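Local coordinates for protein UDP-N-acetylglucosamine pyrophosphorylase (Entamoeba histolytica, PDB 3OC9) that probably catalyses the uridylyl transfer from UTP to N-acetylglucosamine 1-phosphate that yields UDP-N-acetylglucosamine and diphosphate, at residues 23-26 and 27-30; 102-105 and 106-110. All blocks are in the same frame, centred on the assembly; numbering follows the deposited sequence. Where two conformers were deposited one is given.

Interaction 1 of 2, residues 23-26 and 27-30; sequences HYYR and GLEL. With SO4 (sulfate ion), chain B.
The flat guanidinium of R26 has L30 CD2 on one face, 3.9 Å above its plane and toward the margin of the group. The sulfate ion, probably from the crystallisation liquor, sits at its edge with the sulfur in the plane. NH1 of R26 gives a hydrogen bond to sulfate O4 (2.9 Å, 149° at the hydrogen). Bonds from R26 NH1 and NH2 to O1 of the ion are weak. The Y24 and Y25 rings meet L28 CD1 obliquely, with Y24 CE2 3.8 Å from that methyl. At the Y25 ring, CD2 of Y24 stands over the centre of one face, and CE1 of Y25 lies at the edge of the Y24 ring, in its plane.

Residues 23-30 make about two turns of helix 21-32. Four i to i+4 bonds run through them, from H23 O to G27 N as far as R26 O to L30 N (3.0 Å). R26 reaches forward beside the helix: CG is anti to the backbone N (chi1 177°) and the chain bends at chi2, which carries the guanidinium past L30 to the ion. NE of R26 has a salt bridge to D203 of helix 196-204, which L30 also touches. L28 and Y24 pack on L82 of helix 68-87.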
# COMPACT_ATOMS: atom_id res chain seq x y z
N HIS A 23 0.92 -2.66 -22.76
CA HIS A 23 0.42 -2.96 -21.41
C HIS A 23 -0.31 -1.77 -20.77
O HIS A 23 -1.40 -1.94 -20.19
CB HIS A 23 1.54 -3.44 -20.45
CG HIS A 23 2.21 -4.72 -20.88
ND1 HIS A 23 3.57 -4.83 -21.03
CD2 HIS A 23 1.70 -5.94 -21.17
CE1 HIS A 23 3.88 -6.06 -21.42
NE2 HIS A 23 2.76 -6.76 -21.50
N TYR A 24 0.29 -0.57 -20.85
CA TYR A 24 -0.34 0.66 -20.32
C TYR A 24 -1.75 0.89 -20.91
O TYR A 24 -2.72 1.13 -20.17
CB TYR A 24 0.57 1.87 -20.59
CG TYR A 24 0.02 3.24 -20.21
CD1 TYR A 24 0.16 3.74 -18.91
CD2 TYR A 24 -0.60 4.05 -21.16
CE1 TYR A 24 -0.34 5.01 -18.56
CE2 TYR A 24 -1.10 5.32 -20.82
CZ TYR A 24 -0.97 5.79 -19.52
OH TYR A 24 -1.45 7.05 -19.18
N TYR A 25 -1.88 0.83 -22.23
CA TYR A 25 -3.20 1.04 -22.87
C TYR A 25 -4.23 -0.07 -22.61
O TYR A 25 -5.43 0.22 -22.53
CB TYR A 25 -3.07 1.38 -24.38
CG TYR A 25 -2.42 2.73 -24.60
CD1 TYR A 25 -3.05 3.91 -24.18
CD2 TYR A 25 -1.16 2.84 -25.19
CE1 TYR A 25 -2.46 5.15 -24.36
CE2 TYR A 25 -0.55 4.08 -25.37
CZ TYR A 25 -1.20 5.23 -24.94
OH TYR A 25 -0.63 6.47 -25.12
N ARG A 26 -3.79 -1.32 -22.46
CA ARG A 26 -4.71 -2.40 -22.05
C ARG A 26 -5.24 -2.15 -20.62
O ARG A 26 -6.41 -2.47 -20.30
CB ARG A 26 -4.03 -3.78 -22.16
CG ARG A 26 -4.87 -5.00 -21.70
CD ARG A 26 -6.12 -5.23 -22.55
NE ARG A 26 -6.84 -6.43 -22.11
CZ ARG A 26 -8.10 -6.72 -22.43
NH1 ARG A 26 -8.81 -5.89 -23.19
NH2 ARG A 26 -8.65 -7.84 -21.97
N GLY A 27 -4.39 -1.59 -19.76
CA GLY A 27 -4.80 -1.18 -18.40
C GLY A 27 -5.90 -0.11 -18.42
O GLY A 27 -6.90 -0.24 -17.72
N LEU A 28 -5.71 0.94 -19.23
CA LEU A 28 -6.74 1.98 -19.38
C LEU A 28 -8.07 1.41 -19.93
O LEU A 28 -9.15 1.82 -19.48
CB LEU A 28 -6.25 3.16 -20.27
CG LEU A 28 -5.16 4.12 -19.73
CD1 LEU A 28 -4.88 5.27 -20.72
CD2 LEU A 28 -5.49 4.69 -18.33
N GLU A 29 -7.99 0.46 -20.87
CA GLU A 29 -9.18 -0.22 -21.40
C GLU A 29 -9.96 -0.98 -20.31
O GLU A 29 -11.19 -0.85 -20.19
CB GLU A 29 -8.81 -1.17 -22.55
CG GLU A 29 -10.00 -1.99 -23.12
CD GLU A 29 -10.99 -1.15 -23.92
OE1 GLU A 29 -10.60 -0.09 -24.44
OE2 GLU A 29 -12.17 -1.56 -24.02
N LEU A 30 -9.25 -1.77 -19.50
CA LEU A 30 -9.87 -2.51 -18.40
C LEU A 30 -10.50 -1.60 -17.32
O LEU A 30 -11.60 -1.89 -16.83
CB LEU A 30 -8.88 -3.54 -17.81
CG LEU A 30 -8.55 -4.71 -18.76
CD1 LEU A 30 -7.30 -5.51 -18.34
CD2 LEU A 30 -9.74 -5.66 -18.94
S SO4 B . -11.92 -7.47 -24.03
O1 SO4 B . -11.96 -7.01 -22.64
O2 SO4 B . -11.30 -8.79 -24.08
O3 SO4 B . -13.27 -7.54 -24.56
O4 SO4 B . -11.13 -6.53 -24.83

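Interaction 2 of 2, residues 102-105 and 106-110; sequences EETI and EEINN
T104 and I108 run next to each other in the same direction on the packed side of this first helical turn. CD1 of I108 comes 3.9 Å from T104 OG1 and also rests against the T104 carbonyl oxygen. CG1 of I108 is anti to the carbonyl carbon (chi1 -63°), which turns the branch back along the helix toward T104. I108 is buried. It also touches A42 and P54 in loops, T100 of strand 95-100 and C127 of strand 125-134. The T104 hydroxyl is hydrogen-bonded to T100 OG1, so it ties the turn to the strand end and does not cap the helix.

T104 holds the N-cap position of helix 105-114, which follows strand 95-100 in the parallel part of the central sheet. The strand, the helix and the parallel strand 125-134 form a beta-alpha-beta unit, as expected of a GT-A nucleotidyltransferase fold. The first helical bonds are I108 N to T104 O (3.2 Å) and N109 N to I105 O (3.1 Å).

The solvent side is looser and is bridged by water. One water joins E102 O to E106 N, accepting from the amide at 3.1 Å. A second links E103 O to E107 N (2.9 Å from water to amide). A third donates to both E103 O and E107 OE1, the latter at 2.6 Å, and so ties the carboxylate to the backbone before the helix. The other carboxylate oxygen of E107, OE2, bonds to H53 ND1. I105 and N109 run alongside each other, with I105 CG1 3.9 Å from N109 ND2. I105 touches P129 and T100, and N109, though exposed, touches C127.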
# COMPACT_ATOMS: atom_id res chain seq x y z
N GLU A 102 -14.64 -2.51 14.22
CA GLU A 102 -15.79 -1.97 14.96
C GLU A 102 -15.50 -0.70 15.77
O GLU A 102 -16.41 0.13 15.97
CB GLU A 102 -16.44 -3.04 15.86
N GLU A 103 -14.27 -0.53 16.24
CA GLU A 103 -13.91 0.64 17.07
C GLU A 103 -13.73 1.95 16.29
O GLU A 103 -13.87 3.04 16.87
CB GLU A 103 -12.62 0.36 17.88
CG GLU A 103 -12.76 -0.67 19.01
CD GLU A 103 -11.46 -0.89 19.80
OE1 GLU A 103 -10.43 -0.23 19.53
OE2 GLU A 103 -11.47 -1.74 20.72
N THR A 104 -13.44 1.85 14.99
CA THR A 104 -13.09 3.04 14.20
C THR A 104 -13.97 3.31 12.97
O THR A 104 -13.87 4.39 12.37
CB THR A 104 -11.61 2.99 13.71
OG1 THR A 104 -11.44 1.88 12.81
CG2 THR A 104 -10.63 2.89 14.88
N ILE A 105 -14.85 2.38 12.62
CA ILE A 105 -15.69 2.52 11.41
C ILE A 105 -16.58 3.80 11.34
O ILE A 105 -16.70 4.45 10.27
CB ILE A 105 -16.48 1.20 11.08
CG1 ILE A 105 -17.16 1.28 9.71
CG2 ILE A 105 -17.47 0.83 12.23
CD1 ILE A 105 -17.42 -0.08 9.04
N GLU A 106 -17.21 4.16 12.45
CA GLU A 106 -18.07 5.36 12.46
C GLU A 106 -17.27 6.66 12.21
O GLU A 106 -17.70 7.53 11.44
CB GLU A 106 -18.91 5.44 13.75
CG GLU A 106 -19.83 6.67 13.82
CD GLU A 106 -20.62 6.80 15.14
OE1 GLU A 106 -20.75 5.80 15.88
OE2 GLU A 106 -21.11 7.91 15.43
N GLU A 107 -16.10 6.78 12.86
CA GLU A 107 -15.23 7.96 12.70
C GLU A 107 -14.74 8.15 11.24
O GLU A 107 -14.72 9.28 10.71
CB GLU A 107 -14.06 7.92 13.72
CG GLU A 107 -12.99 9.00 13.52
CD GLU A 107 -11.86 8.99 14.56
OE1 GLU A 107 -11.61 7.94 15.21
OE2 GLU A 107 -11.20 10.05 14.72
N ILE A 108 -14.37 7.05 10.58
CA ILE A 108 -13.92 7.12 9.18
C ILE A 108 -15.06 7.48 8.21
O ILE A 108 -14.89 8.33 7.33
CB ILE A 108 -13.17 5.83 8.74
CG1 ILE A 108 -11.90 5.67 9.59
CG2 ILE A 108 -12.79 5.88 7.24
CD1 ILE A 108 -11.39 4.26 9.67
N ASN A 109 -16.23 6.86 8.38
CA ASN A 109 -17.41 7.21 7.57
C ASN A 109 -17.78 8.70 7.68
O ASN A 109 -18.06 9.36 6.67
CB ASN A 109 -18.62 6.32 7.96
CG ASN A 109 -18.64 4.98 7.22
OD1 ASN A 109 -18.15 4.85 6.09
ND2 ASN A 109 -19.29 3.98 7.82
N ASN A 110 -17.76 9.23 8.91
CA ASN A 110 -18.04 10.65 9.15
C ASN A 110 -17.00 11.57 8.50
O ASN A 110 -17.36 12.64 7.98
CB ASN A 110 -18.14 10.95 10.65
CG ASN A 110 -19.45 10.49 11.27
OD1 ASN A 110 -20.46 10.34 10.57
ND2 ASN A 110 -19.44 10.27 12.57
O HOH W 1 -17.09 2.84 15.25
O HOH W 2 -15.52 5.45 15.40
O HOH W 3 -12.94 5.98 16.39

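From the N terminus, interaction 1 comes first, within helix 21-32. Strand 36-41 and helix 68-87 follow, then strand 95-100, whose exit loop leads into interaction 2 at the start of helix 105-114. Each contact joins adjacent segments, so neither closes a long loop. They stand in series and do not nest or cross. The centres of interactions 1 and 2 are about 35 Å apart. The nearest atoms of interactions 1 and 2 are about 25 Å apart. Residues 23-30 tie helix 21-32 to helices 68-87 and 196-204. Residues 102-110 tie helix 105-114 to strands 95-100 and 125-134. Strand 36-41, which follows interaction 1, pairs in parallel with strand 95-100, which leads into interaction 2.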